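PDB 6OYC: glycosylation Associate Protein 1 from Streptococcus agalactiae serotype V, which probably works in the Gap123 complex that supports glycosylation and secretion of adhesins by the accessory Sec system. Local coordinates for residues Phe153-Ile157 and Gln168-Pro173; Thr14-Asn19 and Leu53-Asn58. One frame throughout, in Å; residues are numbered along the deposited sequence.

Interaction 1 (153-157 with 168-173) is a buried pairing of neighbouring strands in the antiparallel sheet, its centre about 25 Å from the centre of the chain. Interaction 2 (14-19 with 53-58), its centre about 13 Å from that of the chain, is partly buried and joins two loops that follow adjacent strands of a parallel sheet. The first has a strand ladder plus one bridging water; the second, without regular secondary structure, has one backbone bond, one side-chain bond, a tyrosine pair and two waters. Their centres are about 13 Å apart and they touch: Tyr55 OH lies 2.6 Å from Ser155 OG, a probable hydrogen bond that ties loop 53-58 to strand 154-161.

Interaction 1: Phe153-Ile157 and Gln168-Pro173; sequences FLSSI and QDYLAP
Ser156 and Tyr170 form a non-hydrogen-bonded antiparallel pair with CA atoms 4.3 Å apart, followed by the hydrogen-bonded pair Ile157 and Asp169, on strand segments running at 162°. This is one end of the beta hairpin made by strands 154-161 and 164-171. Ile157 and Asp169 bond reciprocally, with Ile157 N 3.0 Å from Asp169 O, and Leu171 N continues the ladder to Ser155 O at 2.9 Å. On the other side of strand 154-161, Ser155 and Ser156 both face Leu147, a classic beta bulge. Where the hairpin ends, water 1 donates to Leu154 O and Ala172 O, bridging two carbonyls that cannot bond each other.

On the face carrying Ser156 and Tyr170, chi1 of 74° sets Ser156 OG between its backbone N and carbonyl carbon, where Gln168 NE2 donates to it at 3.0 Å in a bent bond, with OG out of the plane of the amide. The Gln168 chain bends at its second torsion to reach it. The same amide nitrogen also bonds Tyr16 OH, its oxygen OE1 bonds Arg13, and Ser156 OG has a further partner in Tyr55 OH. On the other face Leu171 CD1 meets Leu154 CD2 at 3.7 Å and lies 4.4 Å from Ile157 CD1, so one methyl serves two partners. Asp169, also on that face, directs its carboxylate to Arg177 and Arg180. Next to this hairpin end, Pro173 CG sits 4.2 Å above the centre of the Phe153 ring, only 5° off its normal, a CH-pi contact.

The two faces therefore differ in chemistry: hydroxyls and an amide on one form a network reaching the loops of residues 14-19 and 53-58, while the other combines branched aliphatic contacts with a carboxylate that two arginines probably keep ionised.

Interaction 2: Thr14-Asn19 and Leu53-Asn58; sequences TWYDNN and LNYMPN
Trp15 and Tyr16 meet Asn54 and Tyr55 where two loops emerge from the adjacent parallel strands 2-5 and 48-52, in a sheet consistent with the Rossmann-like half of a GT-B fold; an Asx turn at Asp17 shapes the first loop. Tyr55 N donates to Trp15 O at 2.8 Å. Tyr16 O, one residue on, is met by Asn54 ND2, from the residue before Tyr55, at 3.0 Å; the oxygen lies in the amide plane, and a side-chain donor thus serves the second carbonyl.

The Asp17 side chain can be followed outward. Its CB lies 3.9 Å from Tyr55 O, and CG, anti to the backbone N at chi1 -172°, comes against Pro57 CD. The carboxylate then divides its work: OD2 rests 3.4 Å from Pro57 CG, whereas OD1 accepts from Asn19 N at 2.9 Å, approached from 75° above the carboxylate plane, which closes the Asx turn. OD1 also receives a hydrogen bond from water 2, at 2.7 Å; this water accepts from Asn58 N, at the N-cap position of helix 59-65. The negative group is thus linked through water to a helix start, whose field would probably favour its ionised form.

Pro57 CD also stands over the centre of the Tyr55 ring. Tyr16 and Tyr55 lie side by side and point the same way, Tyr16 CE1 touching Tyr55 CD2 at 3.7 Å with planes at 33°, an oblique pair. Both hydroxyls end at the antiparallel sheet, Tyr55 OH bonding Ser155. At the far end the Asn19 and Asn58 amides are nearly parallel. Asn58 OD1 accepts from Asn130 ND2, while water 3 donates to Asn19 OD1 at 2.8 Å and accepts from Asn58 ND2.

Interaction 1: Phe153-Ile157 and Gln168-Pro173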
ATOM      1  N   PHE A 153     -21.815  -3.581   8.545  1.00 30.36           N
ATOM      2  CA  PHE A 153     -23.065  -2.892   8.255  1.00 29.16           C
ATOM      3  C   PHE A 153     -22.993  -2.336   6.837  1.00 26.58           C
ATOM      4  O   PHE A 153     -21.908  -2.230   6.252  1.00 26.20           O
ATOM      5  CB  PHE A 153     -23.346  -1.774   9.277  1.00 27.13           C
ATOM      6  CG  PHE A 153     -22.337  -0.657   9.260  1.00 26.10           C
ATOM      7  CD1 PHE A 153     -22.482   0.418   8.390  1.00 25.85           C
ATOM      8  CD2 PHE A 153     -21.245  -0.679  10.119  1.00 28.60           C
ATOM      9  CE1 PHE A 153     -21.548   1.460   8.371  1.00 27.83           C
ATOM     10  CE2 PHE A 153     -20.304   0.355  10.106  1.00 30.37           C
ATOM     11  CZ  PHE A 153     -20.463   1.428   9.223  1.00 28.31           C
ATOM     12  N   LEU A 154     -24.154  -1.974   6.277  1.00 27.95           N
ATOM     13  CA  LEU A 154     -24.191  -1.314   4.962  1.00 26.04           C
ATOM     14  C   LEU A 154     -23.774   0.146   5.120  1.00 25.66           C
ATOM     15  O   LEU A 154     -24.497   0.922   5.735  1.00 26.00           O
ATOM     16  CB  LEU A 154     -25.580  -1.398   4.335  1.00 26.56           C
ATOM     17  CG  LEU A 154     -25.728  -0.759   2.934  1.00 29.10           C
ATOM     18  CD1 LEU A 154     -24.778  -1.371   1.894  1.00 24.18           C
ATOM     19  CD2 LEU A 154     -27.148  -0.886   2.471  1.00 23.50           C
ATOM     20  N   SER A 155     -22.619   0.521   4.554  1.00 25.95           N
ATOM     21  CA  SER A 155     -22.068   1.865   4.669  1.00 26.26           C
ATOM     22  C   SER A 155     -22.615   2.826   3.618  1.00 28.84           C
ATOM     23  O   SER A 155     -22.893   3.988   3.935  1.00 28.72           O
ATOM     24  CB  SER A 155     -20.537   1.830   4.573  1.00 27.07           C
ATOM     25  OG  SER A 155     -19.980   3.133   4.739  1.00 28.13           O
ATOM     26  N   SER A 156     -22.779   2.378   2.376  1.00 25.36           N
ATOM     27  CA  SER A 156     -23.275   3.279   1.349  1.00 26.06           C
ATOM     28  C   SER A 156     -23.800   2.478   0.158  1.00 28.03           C
ATOM     29  O   SER A 156     -23.510   1.289   0.006  1.00 27.25           O
ATOM     30  CB  SER A 156     -22.181   4.277   0.926  1.00 27.98           C
ATOM     31  OG  SER A 156     -21.171   3.675   0.122  1.00 28.96           O
ATOM     32  N   ILE A 157     -24.587   3.153  -0.690  1.00 28.71           N
ATOM     33  CA  ILE A 157     -25.073   2.595  -1.953  1.00 26.40           C
ATOM     34  C   ILE A 157     -24.742   3.571  -3.064  1.00 28.60           C
ATOM     35  O   ILE A 157     -25.087   4.754  -2.976  1.00 28.82           O
ATOM     36  CB  ILE A 157     -26.590   2.335  -1.965  1.00 28.51           C
ATOM     37  CG1 ILE A 157     -27.025   1.437  -0.821  1.00 29.07           C
ATOM     38  CG2 ILE A 157     -27.009   1.716  -3.278  1.00 28.33           C
ATOM     39  CD1 ILE A 157     -28.522   1.458  -0.647  1.00 32.08           C
ATOM     40  N   GLN A 168     -24.277   8.742  -4.696  1.00 29.56           N
ATOM     41  CA  GLN A 168     -23.943   7.810  -3.630  1.00 31.17           C
ATOM     42  C   GLN A 168     -24.640   8.238  -2.344  1.00 31.63           C
ATOM     43  O   GLN A 168     -24.465   9.377  -1.889  1.00 30.63           O
ATOM     44  CB  GLN A 168     -22.424   7.749  -3.408  1.00 27.49           C
ATOM     45  CG  GLN A 168     -21.996   6.563  -2.562  1.00 30.28           C
ATOM     46  CD  GLN A 168     -20.728   5.890  -3.097  1.00 31.33           C
ATOM     47  OE1 GLN A 168     -19.995   6.468  -3.908  1.00 30.03           O
ATOM     48  NE2 GLN A 168     -20.470   4.668  -2.636  1.00 27.94           N
ATOM     49  N   ASP A 169     -25.420   7.331  -1.760  1.00 27.02           N
ATOM     50  CA  ASP A 169     -26.075   7.572  -0.478  1.00 33.20           C
ATOM     51  C   ASP A 169     -25.236   6.967   0.643  1.00 31.37           C
ATOM     52  O   ASP A 169     -24.987   5.759   0.645  1.00 29.98           O
ATOM     53  CB  ASP A 169     -27.484   6.983  -0.477  1.00 30.44           C
ATOM     54  CG  ASP A 169     -28.425   7.761  -1.367  1.00 34.03           C
ATOM     55  OD1 ASP A 169     -27.964   8.787  -1.923  1.00 34.50           O
ATOM     56  OD2 ASP A 169     -29.610   7.367  -1.509  1.00 30.82           O
ATOM     57  N   TYR A 170     -24.800   7.799   1.592  1.00 29.82           N
ATOM     58  CA  TYR A 170     -24.026   7.320   2.728  1.00 28.96           C
ATOM     59  C   TYR A 170     -24.955   7.138   3.913  1.00 30.77           C
ATOM     60  O   TYR A 170     -25.740   8.036   4.233  1.00 28.50           O
ATOM     61  CB  TYR A 170     -22.906   8.282   3.109  1.00 26.41           C
ATOM     62  CG  TYR A 170     -21.837   8.534   2.071  1.00 29.54           C
ATOM     63  CD1 TYR A 170     -22.094   9.343   0.959  1.00 30.66           C
ATOM     64  CD2 TYR A 170     -20.544   8.020   2.233  1.00 29.90           C
ATOM     65  CE1 TYR A 170     -21.098   9.610   0.018  1.00 32.63           C
ATOM     66  CE2 TYR A 170     -19.534   8.273   1.291  1.00 28.73           C
ATOM     67  CZ  TYR A 170     -19.822   9.073   0.190  1.00 30.49           C
ATOM     68  OH  TYR A 170     -18.842   9.357  -0.731  1.00 30.88           O
ATOM     69  N   LEU A 171     -24.842   5.995   4.577  1.00 32.68           N
ATOM     70  CA  LEU A 171     -25.823   5.555   5.555  1.00 30.51           C
ATOM     71  C   LEU A 171     -25.206   5.480   6.942  1.00 30.16           C
ATOM     72  O   LEU A 171     -23.990   5.330   7.098  1.00 28.71           O
ATOM     73  CB  LEU A 171     -26.406   4.183   5.171  1.00 27.03           C
ATOM     74  CG  LEU A 171     -26.967   4.014   3.742  1.00 30.12           C
ATOM     75  CD1 LEU A 171     -27.600   2.644   3.503  1.00 23.64           C
ATOM     76  CD2 LEU A 171     -27.978   5.100   3.419  1.00 31.76           C
ATOM     77  N   ALA A 172     -26.076   5.608   7.955  1.00 31.13           N
ATOM     78  CA  ALA A 172     -25.772   5.200   9.322  1.00 31.22           C
ATOM     79  C   ALA A 172     -26.079   3.710   9.485  1.00 30.32           C
ATOM     80  O   ALA A 172     -26.761   3.116   8.641  1.00 29.10           O
ATOM     81  CB  ALA A 172     -26.591   6.032  10.312  1.00 29.15           C
ATOM     82  N   PRO A 173     -25.572   3.073  10.548  1.00 29.78           N
ATOM     83  CA  PRO A 173     -25.834   1.625  10.724  1.00 30.77           C
ATOM     84  C   PRO A 173     -27.309   1.281  10.858  1.00 32.52           C
ATOM     85  O   PRO A 173     -27.687   0.124  10.635  1.00 32.04           O
ATOM     86  CB  PRO A 173     -25.049   1.267  11.999  1.00 29.57           C
ATOM     87  CG  PRO A 173     -23.939   2.305  12.055  1.00 32.49           C
ATOM     88  CD  PRO A 173     -24.553   3.579  11.495  1.00 28.86           C
TER
HETATM   89  O   HOH W   1     -26.759   0.604   7.204  1.00 29.81           O

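Interaction 2: Thr14-Asn19 and Leu53-Asn58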
ATOM      1  N   THR A  14     -10.687  11.422  -5.146  1.00 34.22           N
ATOM      2  CA  THR A  14      -9.752  11.617  -4.042  1.00 34.04           C
ATOM      3  C   THR A  14     -10.308  11.133  -2.711  1.00 32.35           C
ATOM      4  O   THR A  14      -9.639  10.395  -1.980  1.00 32.50           O
ATOM      5  CB  THR A  14      -9.373  13.100  -3.924  1.00 34.20           C
ATOM      6  OG1 THR A  14      -8.718  13.511  -5.118  1.00 37.97           O
ATOM      7  CG2 THR A  14      -8.425  13.354  -2.733  1.00 29.70           C
ATOM      8  N   TRP A  15     -11.516  11.565  -2.363  1.00 31.02           N
ATOM      9  CA  TRP A  15     -12.014  11.398  -1.004  1.00 28.99           C
ATOM     10  C   TRP A  15     -12.734  10.080  -0.802  1.00 29.23           C
ATOM     11  O   TRP A  15     -13.355   9.881   0.247  1.00 30.30           O
ATOM     12  CB  TRP A  15     -12.910  12.595  -0.636  1.00 27.57           C
ATOM     13  CG  TRP A  15     -12.221  13.900  -0.997  1.00 28.31           C
ATOM     14  CD1 TRP A  15     -12.499  14.718  -2.064  1.00 29.67           C
ATOM     15  CD2 TRP A  15     -11.105  14.504  -0.319  1.00 29.22           C
ATOM     16  NE1 TRP A  15     -11.637  15.787  -2.086  1.00 31.24           N
ATOM     17  CE2 TRP A  15     -10.770  15.681  -1.030  1.00 32.12           C
ATOM     18  CE3 TRP A  15     -10.364  14.169   0.821  1.00 28.31           C
ATOM     19  CZ2 TRP A  15      -9.718  16.515  -0.644  1.00 29.98           C
ATOM     20  CZ3 TRP A  15      -9.317  15.002   1.209  1.00 26.57           C
ATOM     21  CH2 TRP A  15      -9.005  16.160   0.475  1.00 29.68           C
ATOM     22  N   TYR A  16     -12.645   9.166  -1.769  1.00 28.23           N
ATOM     23  CA  TYR A  16     -13.381   7.914  -1.770  1.00 28.50           C
ATOM     24  C   TYR A  16     -12.518   6.770  -1.210  1.00 30.58           C
ATOM     25  O   TYR A  16     -11.379   6.965  -0.781  1.00 28.31           O
ATOM     26  CB  TYR A  16     -13.876   7.604  -3.195  1.00 30.85           C
ATOM     27  CG  TYR A  16     -14.945   6.524  -3.283  1.00 28.89           C
ATOM     28  CD1 TYR A  16     -16.150   6.657  -2.597  1.00 28.38           C
ATOM     29  CD2 TYR A  16     -14.737   5.367  -4.028  1.00 30.58           C
ATOM     30  CE1 TYR A  16     -17.129   5.675  -2.657  1.00 25.90           C
ATOM     31  CE2 TYR A  16     -15.716   4.385  -4.103  1.00 30.60           C
ATOM     32  CZ  TYR A  16     -16.909   4.558  -3.412  1.00 26.72           C
ATOM     33  OH  TYR A  16     -17.877   3.606  -3.458  1.00 25.87           O
ATOM     34  N   ASP A  17     -13.101   5.564  -1.196  1.00 28.71           N
ATOM     35  CA  ASP A  17     -12.444   4.357  -0.705  1.00 32.95           C
ATOM     36  C   ASP A  17     -11.227   4.026  -1.568  1.00 35.25           C
ATOM     37  O   ASP A  17     -11.303   4.045  -2.799  1.00 35.55           O
ATOM     38  CB  ASP A  17     -13.470   3.200  -0.731  1.00 34.43           C
ATOM     39  CG  ASP A  17     -12.983   1.890  -0.051  1.00 35.12           C
ATOM     40  OD1 ASP A  17     -11.907   1.849   0.596  1.00 31.56           O
ATOM     41  OD2 ASP A  17     -13.737   0.886  -0.168  1.00 36.91           O
ATOM     42  N   ASN A  18     -10.101   3.710  -0.928  1.00 35.72           N
ATOM     43  CA  ASN A  18      -8.923   3.260  -1.669  1.00 34.00           C
ATOM     44  C   ASN A  18      -8.876   1.748  -1.844  1.00 35.65           C
ATOM     45  O   ASN A  18      -7.920   1.238  -2.431  1.00 34.64           O
ATOM     46  CB  ASN A  18      -7.625   3.731  -0.983  1.00 32.35           C
ATOM     47  CG  ASN A  18      -7.330   2.986   0.321  1.00 36.28           C
ATOM     48  OD1 ASN A  18      -8.216   2.379   0.921  1.00 36.61           O
ATOM     49  ND2 ASN A  18      -6.069   3.029   0.761  1.00 35.63           N
ATOM     50  N   ASN A  19      -9.867   1.014  -1.344  1.00 36.78           N
ATOM     51  CA  ASN A  19      -9.779  -0.436  -1.393  1.00 35.55           C
ATOM     52  C   ASN A  19      -9.749  -0.918  -2.842  1.00 37.43           C
ATOM     53  O   ASN A  19     -10.180  -0.224  -3.769  1.00 35.00           O
ATOM     54  CB  ASN A  19     -10.939  -1.079  -0.624  1.00 37.23           C
ATOM     55  CG  ASN A  19     -10.605  -2.500  -0.146  1.00 38.17           C
ATOM     56  OD1 ASN A  19      -9.453  -2.920  -0.205  1.00 39.36           O
ATOM     57  ND2 ASN A  19     -11.610  -3.236   0.327  1.00 34.31           N
ATOM     58  N   LEU A  53      -9.158  11.425   6.393  1.00 30.21           N
ATOM     59  CA  LEU A  53     -10.058  12.406   5.800  1.00 28.85           C
ATOM     60  C   LEU A  53     -10.983  11.818   4.750  1.00 30.03           C
ATOM     61  O   LEU A  53     -12.068  12.362   4.537  1.00 28.19           O
ATOM     62  CB  LEU A  53      -9.262  13.553   5.180  1.00 25.31           C
ATOM     63  CG  LEU A  53      -8.434  14.414   6.130  1.00 31.14           C
ATOM     64  CD1 LEU A  53      -7.803  15.592   5.366  1.00 32.46           C
ATOM     65  CD2 LEU A  53      -9.259  14.926   7.286  1.00 26.92           C
ATOM     66  N   ASN A  54     -10.593  10.732   4.085  1.00 28.69           N
ATOM     67  CA  ASN A  54     -11.400  10.169   3.012  1.00 28.33           C
ATOM     68  C   ASN A  54     -12.250   9.017   3.523  1.00 28.29           C
ATOM     69  O   ASN A  54     -12.064   8.509   4.628  1.00 29.16           O
ATOM     70  CB  ASN A  54     -10.519   9.694   1.851  1.00 30.66           C
ATOM     71  CG  ASN A  54      -9.523   8.624   2.269  1.00 28.82           C
ATOM     72  OD1 ASN A  54      -8.788   8.787   3.241  1.00 29.51           O
ATOM     73  ND2 ASN A  54      -9.499   7.525   1.537  1.00 32.19           N
ATOM     74  N   TYR A  55     -13.200   8.614   2.686  1.00 27.69           N
ATOM     75  CA  TYR A  55     -14.117   7.518   2.991  1.00 28.04           C
ATOM     76  C   TYR A  55     -13.355   6.184   3.025  1.00 30.00           C
ATOM     77  O   TYR A  55     -12.735   5.788   2.029  1.00 27.40           O
ATOM     78  CB  TYR A  55     -15.212   7.514   1.922  1.00 26.74           C
ATOM     79  CG  TYR A  55     -16.298   6.468   2.036  1.00 29.19           C
ATOM     80  CD1 TYR A  55     -17.049   6.325   3.203  1.00 28.88           C
ATOM     81  CD2 TYR A  55     -16.585   5.630   0.965  1.00 28.06           C
ATOM     82  CE1 TYR A  55     -18.050   5.383   3.293  1.00 26.33           C
ATOM     83  CE2 TYR A  55     -17.591   4.698   1.037  1.00 26.73           C
ATOM     84  CZ  TYR A  55     -18.311   4.572   2.204  1.00 28.52           C
ATOM     85  OH  TYR A  55     -19.307   3.639   2.286  1.00 30.04           O
ATOM     86  N   MET A  56     -13.380   5.487   4.159  1.00 27.40           N
ATOM     87  CA  MET A  56     -12.591   4.258   4.323  1.00 32.09           C
ATOM     88  C   MET A  56     -13.398   3.163   5.023  1.00 29.15           C
ATOM     89  O   MET A  56     -13.125   2.798   6.173  1.00 29.42           O
ATOM     90  CB  MET A  56     -11.300   4.565   5.091  1.00 32.10           C
ATOM     91  CG  MET A  56     -10.277   5.341   4.272  1.00 32.87           C
ATOM     92  SD  MET A  56      -9.539   4.221   3.073  1.00 38.92           S
ATOM     93  CE  MET A  56      -8.130   3.623   4.024  1.00 31.06           C
ATOM     94  N   PRO A  57     -14.389   2.589   4.337  1.00 29.61           N
ATOM     95  CA  PRO A  57     -15.213   1.541   4.981  1.00 31.98           C
ATOM     96  C   PRO A  57     -14.422   0.300   5.381  1.00 28.63           C
ATOM     97  O   PRO A  57     -14.890  -0.477   6.226  1.00 31.26           O
ATOM     98  CB  PRO A  57     -16.264   1.214   3.913  1.00 29.47           C
ATOM     99  CG  PRO A  57     -15.628   1.661   2.610  1.00 28.31           C
ATOM    100  CD  PRO A  57     -14.805   2.852   2.948  1.00 26.16           C
ATOM    101  N   ASN A  58     -13.231   0.095   4.819  1.00 25.82           N
ATOM    102  CA  ASN A  58     -12.390  -1.046   5.157  1.00 28.32           C
ATOM    103  C   ASN A  58     -11.212  -0.649   6.036  1.00 27.98           C
ATOM    104  O   ASN A  58     -10.175  -1.318   6.024  1.00 28.86           O
ATOM    105  CB  ASN A  58     -11.881  -1.731   3.890  1.00 26.64           C
ATOM    106  CG  ASN A  58     -11.858  -3.209   4.035  1.00 33.96           C
ATOM    107  OD1 ASN A  58     -12.840  -3.808   4.483  1.00 33.71           O
ATOM    108  ND2 ASN A  58     -10.717  -3.830   3.699  1.00 34.02           N
TER
HETATM  109  O   HOH W   2     -11.405   1.435   3.192  1.00 29.83           O
HETATM  110  O   HOH W   3      -8.208  -2.605   2.291  1.00 35.35           O